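Long-range contacts in cellulosome protein dockerin type I (Clostridium thermocellum, PDB 2WZ8), which probably binds carbohydrate as a calcium-containing family 35 carbohydrate-binding module of a cellulosomal protein: residues D29-G34 / N109-D114; G39-G44 / P139-I144; V66-A71 / F103-W108. All blocks are in the same frame, centred on the assembly; numbering follows the deposited sequence. Where two conformers were deposited one is given.

Interaction 1. Residues D29-G34 / N109-D114. With MG (magnesium ion), chain C; CA (calcium ion), chain B.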
# COMPACT_ATOMS: atom_id res chain seq x y z
N ASP A 29 11.84 -7.88 7.34
CA ASP A 29 11.04 -8.47 8.41
C ASP A 29 10.76 -9.89 8.04
O ASP A 29 10.09 -10.13 7.04
CB ASP A 29 9.72 -7.73 8.59
CG ASP A 29 8.92 -8.17 9.79
OD1 ASP A 29 9.30 -9.17 10.44
OD2 ASP A 29 7.94 -7.48 10.14
N ASN A 30 11.30 -10.84 8.82
CA ASN A 30 11.05 -12.25 8.49
C ASN A 30 9.61 -12.66 8.56
O ASN A 30 9.25 -13.68 7.98
CB ASN A 30 11.86 -13.19 9.37
CG ASN A 30 13.34 -12.98 9.22
OD1 ASN A 30 14.06 -12.81 10.22
ND2 ASN A 30 13.83 -12.95 7.96
N ALA A 31 8.79 -11.84 9.23
CA ALA A 31 7.35 -12.12 9.38
C ALA A 31 6.56 -11.65 8.15
O ALA A 31 5.42 -12.05 7.98
CB ALA A 31 6.78 -11.41 10.60
N ALA A 32 7.18 -10.86 7.28
CA ALA A 32 6.54 -10.32 6.07
C ALA A 32 6.69 -11.22 4.87
O ALA A 32 7.68 -11.95 4.73
CB ALA A 32 7.10 -8.90 5.75
N SER A 33 5.72 -11.15 3.97
CA SER A 33 5.85 -11.82 2.67
C SER A 33 7.09 -11.37 1.94
O SER A 33 7.38 -10.17 1.82
CB SER A 33 4.60 -11.58 1.83
OG SER A 33 4.61 -12.29 0.62
N GLY A 34 7.88 -12.35 1.52
CA GLY A 34 9.12 -12.06 0.82
C GLY A 34 10.26 -11.59 1.70
O GLY A 34 11.37 -11.29 1.22
N ASN A 109 5.04 -6.42 13.41
CA ASN A 109 5.36 -7.64 12.69
C ASN A 109 4.14 -8.53 12.48
O ASN A 109 4.26 -9.68 12.12
CB ASN A 109 6.46 -8.42 13.39
CG ASN A 109 6.05 -8.90 14.76
OD1 ASN A 109 5.00 -8.51 15.29
ND2 ASN A 109 6.87 -9.75 15.36
N THR A 110 2.97 -7.96 12.68
CA THR A 110 1.71 -8.68 12.51
C THR A 110 1.00 -8.08 11.30
O THR A 110 0.54 -6.92 11.33
CB THR A 110 0.80 -8.54 13.74
OG1 THR A 110 1.50 -9.00 14.90
CG2 THR A 110 -0.50 -9.32 13.57
N TYR A 111 0.93 -8.89 10.26
CA TYR A 111 0.42 -8.49 8.95
C TYR A 111 -0.95 -9.09 8.69
O TYR A 111 -1.14 -10.30 8.81
CB TYR A 111 1.39 -8.89 7.82
CG TYR A 111 2.72 -8.21 7.95
CD1 TYR A 111 2.95 -6.96 7.38
CD2 TYR A 111 3.76 -8.80 8.64
CE1 TYR A 111 4.16 -6.32 7.51
CE2 TYR A 111 4.98 -8.14 8.79
CZ TYR A 111 5.19 -6.91 8.20
OH TYR A 111 6.41 -6.27 8.36
N ARG A 112 -1.90 -8.21 8.42
CA ARG A 112 -3.27 -8.60 8.10
C ARG A 112 -3.65 -7.99 6.76
O ARG A 112 -2.85 -7.30 6.13
CB ARG A 112 -4.27 -8.15 9.19
CG ARG A 112 -4.10 -8.84 10.55
CD ARG A 112 -4.91 -10.17 10.70
NE ARG A 112 -4.20 -11.28 10.11
CZ ARG A 112 -3.14 -11.86 10.68
NH1 ARG A 112 -2.71 -11.43 11.88
NH2 ARG A 112 -2.54 -12.88 10.07
N THR A 113 -4.86 -8.28 6.32
CA THR A 113 -5.33 -7.78 5.00
C THR A 113 -6.62 -6.99 5.13
O THR A 113 -7.48 -7.19 6.01
CB THR A 113 -5.54 -8.90 3.98
OG1 THR A 113 -6.54 -9.80 4.45
CG2 THR A 113 -4.23 -9.67 3.75
N ASP A 114 -6.77 -6.09 4.17
CA ASP A 114 -8.04 -5.38 3.93
C ASP A 114 -8.18 -5.14 2.44
O ASP A 114 -7.21 -5.19 1.69
CB ASP A 114 -8.11 -4.07 4.70
CG ASP A 114 -9.53 -3.62 4.96
OD1 ASP A 114 -10.52 -4.34 4.64
OD2 ASP A 114 -9.66 -2.49 5.48
MG MG C . -12.63 -4.18 4.74
CA CA B . 6.71 -8.03 1.20
O HOH W 1 -12.32 -2.14 5.94
O HOH W 2 -12.65 -2.96 3.04
O HOH W 3 -12.31 -5.46 6.46
O HOH W 4 -14.61 -4.09 4.82
O HOH W 5 -12.47 -5.86 3.41
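The type I turn from D29 to A32 carries A31 up to N109, with A31 CA 5.9 Å from N109 CA. A backbone bond from A32 N to D29 O closes the turn. The D29 side chain has CG anti to the backbone N (chi1 -173°), and its two carboxylate oxygens serve different partners. OD1 accepts from A31 N in an Asx turn; the donor stands well above the carboxylate plane. OD2 accepts from the phenol, with Y111 OH 2.6 Å from D29 OD2. The two side chains meet tip to tip. The hydroxyl comes to the anti side of OD2, 27° out of the carboxylate plane, while OD2 lies at the edge of the tyrosine ring.

In this beta-sandwich module, the loop between strands 25-28 and 36-39 packs on the residues leading into strand 112-120. S33 O binds the calcium at 2.3 Å, and E12, E14, Q36 and D142 complete the protein part of the site.

Apolar contacts flank the phenol bond. A32 CB lies 3.7 Å from Y111 CZ, and A31 CB 4.1 Å from Y111 CE2. A31 CB also packs against a backbone oxygen, N109 O, at 3.4 Å. Further along the chain, D114 OD1 binds a magnesium ion at 2.1 Å, and five waters fill the rest of its shell. D114 OD2 accepts from one of these waters and is also hydrogen-bonded to H100.

Interaction 2. Residues G39-G44 / P139-I144. With CA (calcium ion), chain B.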
# COMPACT_ATOMS: atom_id res chain seq x y z
N GLY A 39 8.17 0.80 4.63
CA GLY A 39 7.80 1.64 5.77
C GLY A 39 8.01 3.10 5.46
O GLY A 39 8.54 3.47 4.42
N TRP A 40 7.67 3.89 6.46
CA TRP A 40 7.82 5.35 6.48
C TRP A 40 7.14 6.01 5.29
O TRP A 40 7.63 6.95 4.67
CB TRP A 40 9.29 5.75 6.63
CG TRP A 40 9.77 5.23 7.92
CD1 TRP A 40 10.45 4.06 8.15
CD2 TRP A 40 9.49 5.76 9.23
NE1 TRP A 40 10.63 3.86 9.50
CE2 TRP A 40 10.05 4.88 10.18
CE3 TRP A 40 8.81 6.89 9.68
CZ2 TRP A 40 9.95 5.09 11.55
CZ3 TRP A 40 8.72 7.11 11.04
CH2 TRP A 40 9.30 6.21 11.96
N ILE A 41 5.96 5.46 5.00
CA ILE A 41 5.05 6.05 4.01
C ILE A 41 4.17 7.06 4.73
O ILE A 41 3.33 6.72 5.53
CB ILE A 41 4.15 4.99 3.34
CG1 ILE A 41 4.95 3.86 2.72
CG2 ILE A 41 3.24 5.64 2.30
CD1 ILE A 41 4.10 2.62 2.44
N GLY A 42 4.39 8.33 4.45
CA GLY A 42 3.60 9.40 5.07
C GLY A 42 4.43 10.60 5.49
O GLY A 42 5.57 10.77 5.06
N ASN A 43 3.82 11.43 6.33
CA ASN A 43 4.44 12.70 6.77
C ASN A 43 4.82 13.57 5.58
O ASN A 43 5.87 14.21 5.54
CB ASN A 43 5.68 12.40 7.60
CG ASN A 43 6.25 13.65 8.22
OD1 ASN A 43 5.51 14.50 8.72
ND2 ASN A 43 7.57 13.78 8.15
N GLY A 44 3.95 13.58 4.60
CA GLY A 44 4.18 14.37 3.37
C GLY A 44 4.12 13.53 2.13
O GLY A 44 4.53 12.38 2.10
N PRO A 139 -0.17 2.80 6.99
CA PRO A 139 0.41 1.56 7.50
C PRO A 139 1.66 1.18 6.70
O PRO A 139 1.86 1.63 5.56
CB PRO A 139 -0.68 0.53 7.24
CG PRO A 139 -1.43 1.07 6.10
CD PRO A 139 -1.42 2.55 6.25
N ASN A 140 2.44 0.30 7.30
CA ASN A 140 3.52 -0.38 6.57
C ASN A 140 2.88 -1.37 5.59
O ASN A 140 1.97 -2.10 5.96
CB ASN A 140 4.46 -1.10 7.53
CG ASN A 140 5.23 -0.17 8.41
OD1 ASN A 140 5.26 1.04 8.18
ND2 ASN A 140 5.88 -0.73 9.42
N ILE A 141 3.35 -1.37 4.36
CA ILE A 141 2.76 -2.19 3.30
C ILE A 141 3.69 -3.33 2.95
O ILE A 141 4.86 -3.13 2.66
CB ILE A 141 2.39 -1.38 2.06
CG1 ILE A 141 1.53 -0.16 2.43
CG2 ILE A 141 1.74 -2.27 0.97
CD1 ILE A 141 0.19 -0.44 2.88
N ASP A 142 3.15 -4.55 3.04
CA ASP A 142 3.89 -5.79 2.74
C ASP A 142 3.82 -6.17 1.25
O ASP A 142 4.83 -6.43 0.56
CB ASP A 142 3.37 -6.90 3.64
CG ASP A 142 4.10 -8.21 3.50
OD1 ASP A 142 5.14 -8.27 2.80
OD2 ASP A 142 3.67 -9.17 4.18
N LYS A 143 2.59 -6.24 0.77
CA LYS A 143 2.27 -6.62 -0.61
C LYS A 143 0.82 -6.25 -0.90
O LYS A 143 0.06 -5.94 -0.01
CB LYS A 143 2.49 -8.12 -0.86
CG LYS A 143 1.68 -9.02 0.00
CD LYS A 143 1.72 -10.46 -0.48
CE LYS A 143 1.06 -11.42 0.48
NZ LYS A 143 0.97 -12.84 -0.03
N ILE A 144 0.48 -6.30 -2.18
CA ILE A 144 -0.90 -6.23 -2.66
C ILE A 144 -1.19 -7.38 -3.61
O ILE A 144 -0.29 -7.98 -4.20
CB ILE A 144 -1.22 -4.86 -3.33
CG1 ILE A 144 -0.52 -4.70 -4.68
CG2 ILE A 144 -0.94 -3.65 -2.39
CD1 ILE A 144 -0.91 -3.45 -5.42
CA CA B . 6.71 -8.03 1.20
O HOH W 6 7.11 2.80 9.09
O HOH W 7 4.45 3.56 6.86
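G39 and N140 make the nearest backbone approach, with G39 CA 4.8 Å from N140 CA. The polar link between the segments runs through water. N140 OD1 accepts from two waters at once. Water 6 is 2.7 Å from N140 OD1 and accepts in turn from W40 N. Water 7 is 3.0 Å from N140 OD1 and accepts from I41 N. One amide oxygen therefore gathers two successive backbone N-H groups of the loop through two bridging waters. N140 CG is anti to the carbonyl carbon (chi1 -67°), which sets the amide beside the backbone N, from where OD1 meets the two waters. Directly, OD1 comes no nearer than 3.6 Å to segment 39-44, at G39 CA. Water 6 also lies over one face of the W40 indole, offset toward its rim, and the indole packs edge-to-face with Y137.

The loop follows strand 36-39, and strand 140-147 is an inner strand of an antiparallel sheet, next to 60-69. D142 and K143 form a classic beta bulge opposite Q67. D142 lies in this bulge and gives the calcium two ligands, D142 O at 2.5 Å and D142 OD1 at 2.2 Å. S33 O shares the ion.

The apolar part is buried and small. The bond from I41 CA to CB points toward the strand, and I41 CD1 lies 3.8 Å from I141 CG1. The two isoleucines cross at about a right angle. I41 CD1 also makes a van der Waals contact with a backbone oxygen, P139 O, at 4.0 Å. L49 touches both isoleucines, P139 packs on F68, and I141 packs on V66.

Interaction 3. Residues V66-A71 / F103-W108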
# COMPACT_ATOMS: atom_id res chain seq x y z
N VAL A 66 -4.79 -5.60 0.28
CA VAL A 66 -3.58 -4.98 0.82
C VAL A 66 -3.19 -5.69 2.09
O VAL A 66 -3.99 -5.79 3.04
CB VAL A 66 -3.81 -3.47 1.11
CG1 VAL A 66 -2.53 -2.80 1.65
CG2 VAL A 66 -4.31 -2.71 -0.14
N GLN A 67 -1.97 -6.19 2.11
CA GLN A 67 -1.39 -6.80 3.32
C GLN A 67 -0.48 -5.78 3.99
O GLN A 67 0.40 -5.24 3.36
CB GLN A 67 -0.66 -8.10 3.03
CG GLN A 67 -0.16 -8.80 4.29
CD GLN A 67 0.13 -10.26 4.11
OE1 GLN A 67 1.29 -10.71 4.25
NE2 GLN A 67 -0.90 -11.01 3.81
N PHE A 68 -0.73 -5.54 5.26
CA PHE A 68 -0.17 -4.38 5.96
C PHE A 68 0.01 -4.64 7.45
O PHE A 68 -0.61 -5.57 8.00
CB PHE A 68 -1.08 -3.14 5.74
CG PHE A 68 -2.38 -3.23 6.48
CD1 PHE A 68 -2.52 -2.68 7.74
CD2 PHE A 68 -3.45 -3.94 5.94
CE1 PHE A 68 -3.67 -2.80 8.46
CE2 PHE A 68 -4.61 -4.10 6.67
CZ PHE A 68 -4.73 -3.51 7.93
N ALA A 69 0.82 -3.78 8.09
CA ALA A 69 0.94 -3.75 9.55
C ALA A 69 0.69 -2.34 10.04
O ALA A 69 1.07 -1.38 9.40
CB ALA A 69 2.29 -4.28 10.01
N ASN A 70 0.05 -2.25 11.19
CA ASN A 70 -0.24 -0.97 11.83
C ASN A 70 -0.40 -1.16 13.33
O ASN A 70 -1.42 -1.68 13.76
CB ASN A 70 -1.52 -0.32 11.28
CG ASN A 70 -1.99 0.85 12.16
OD1 ASN A 70 -1.18 1.47 12.86
ND2 ASN A 70 -3.29 1.14 12.14
N ALA A 71 0.58 -0.72 14.13
CA ALA A 71 0.51 -0.83 15.60
C ALA A 71 0.56 0.51 16.29
O ALA A 71 0.98 0.60 17.45
CB ALA A 71 1.61 -1.77 16.14
N PHE A 103 -7.19 -0.57 9.85
CA PHE A 103 -7.31 -1.04 11.23
C PHE A 103 -5.94 -1.36 11.85
O PHE A 103 -4.90 -1.39 11.20
CB PHE A 103 -8.29 -2.23 11.36
CG PHE A 103 -7.90 -3.48 10.59
CD1 PHE A 103 -6.90 -4.32 11.05
CD2 PHE A 103 -8.56 -3.83 9.41
CE1 PHE A 103 -6.59 -5.47 10.36
CE2 PHE A 103 -8.20 -4.98 8.72
CZ PHE A 103 -7.23 -5.79 9.19
N ASN A 104 -5.97 -1.53 13.15
CA ASN A 104 -4.76 -1.78 13.90
C ASN A 104 -4.50 -3.29 13.98
O ASN A 104 -5.36 -4.07 14.39
CB ASN A 104 -4.89 -1.14 15.28
CG ASN A 104 -3.56 -0.83 15.92
OD1 ASN A 104 -2.93 -1.71 16.48
ND2 ASN A 104 -3.13 0.44 15.87
N THR A 105 -3.28 -3.68 13.62
CA THR A 105 -2.84 -5.08 13.71
C THR A 105 -2.15 -5.42 15.04
O THR A 105 -1.77 -6.57 15.28
CB THR A 105 -1.89 -5.45 12.57
OG1 THR A 105 -0.66 -4.73 12.73
CG2 THR A 105 -2.51 -5.17 11.22
N ARG A 106 -1.94 -4.39 15.85
CA ARG A 106 -1.44 -4.48 17.24
C ARG A 106 0.03 -4.90 17.41
O ARG A 106 0.55 -4.99 18.52
CB ARG A 106 -2.33 -5.41 18.09
CG ARG A 106 -3.72 -4.91 18.32
CD ARG A 106 -4.56 -5.89 19.21
NE ARG A 106 -5.83 -5.26 19.54
CZ ARG A 106 -6.01 -4.44 20.56
NH1 ARG A 106 -4.99 -4.12 21.34
NH2 ARG A 106 -7.21 -3.90 20.78
N GLY A 107 0.69 -5.10 16.30
CA GLY A 107 2.10 -5.38 16.23
C GLY A 107 2.69 -5.01 14.91
O GLY A 107 2.10 -5.25 13.87
N TRP A 108 3.90 -4.47 14.94
CA TRP A 108 4.56 -4.06 13.69
C TRP A 108 5.02 -5.23 12.83
O TRP A 108 5.29 -5.05 11.64
CB TRP A 108 5.70 -3.05 13.94
CG TRP A 108 5.20 -1.80 14.49
CD1 TRP A 108 5.33 -1.34 15.77
CD2 TRP A 108 4.44 -0.80 13.80
NE1 TRP A 108 4.67 -0.16 15.92
CE2 TRP A 108 4.11 0.19 14.72
CE3 TRP A 108 3.97 -0.69 12.49
CZ2 TRP A 108 3.39 1.35 14.37
CZ3 TRP A 108 3.23 0.43 12.15
CH2 TRP A 108 2.94 1.43 13.09
O HOH W 8 3.35 1.72 18.05
O HOH W 9 -1.09 -1.25 18.67
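F68 and F103 both hold CG between the backbone N and the carbonyl carbon (chi1 71° and 62°), and their rings meet at the start of the 103-108 loop. The pair is T-shaped, with F68 as the edge. F68 CZ stands over the centre of the F103 ring, and F68 CZ to F103 CZ is 3.6 Å. F103 O lies at the edge of the F68 ring, 3.3 Å from F68 CE1.

The loop connects strands 98-102 and 112-120, one from each sheet of the sandwich, and packs on the end of strand 60-69. There N70 N donates to T105 OG1 at 3.0 Å in a nearly straight bond (172°). T105 N returns a bond to N70 O at 2.7 Å, and R106 N adds a weak one. N70 ND2 donates to F103 O at 3.1 Å, from above the carbonyl plane. N70 OD1 accepts from E72 N, outside the two segments, and T105 OG1 is also bonded to T110 O. N104 OD1 accepts from R106 N, an Asx turn within the loop.

A71 CB makes a CH-pi contact over the five-membered ring of W108, 3.5 Å from the ring centroid. A water joins A71 O to W108 NE1, and another joins A71 O to N104 OD1.

Backbone and side chain of N70 are thus both tied to the loop. A71 CB and A71 N cover part of one face of the W108 indole, although W108 as a whole stays exposed.

The three contacts meet in one antiparallel sheet, where strand 60-69 runs between 140-147 and 112-120. Interactions 1 and 3 have centres about 8 Å apart and are joined by backbone pairs such as R112 O to F68 N, 2.9 Å. Interactions 2 and 3, about 11 Å apart, share the pair D142 N to Q67 O, 2.8 Å. Interactions 1 and 2, about 12 Å apart, converge on the calcium ion, where S33 N also lies 2.9 Å from D142 OD2. The side chain of N140 in interaction 2 touches W108 of interaction 3. The magnesium ion belongs to interaction 1, with the F103 side chain about 6 Å away.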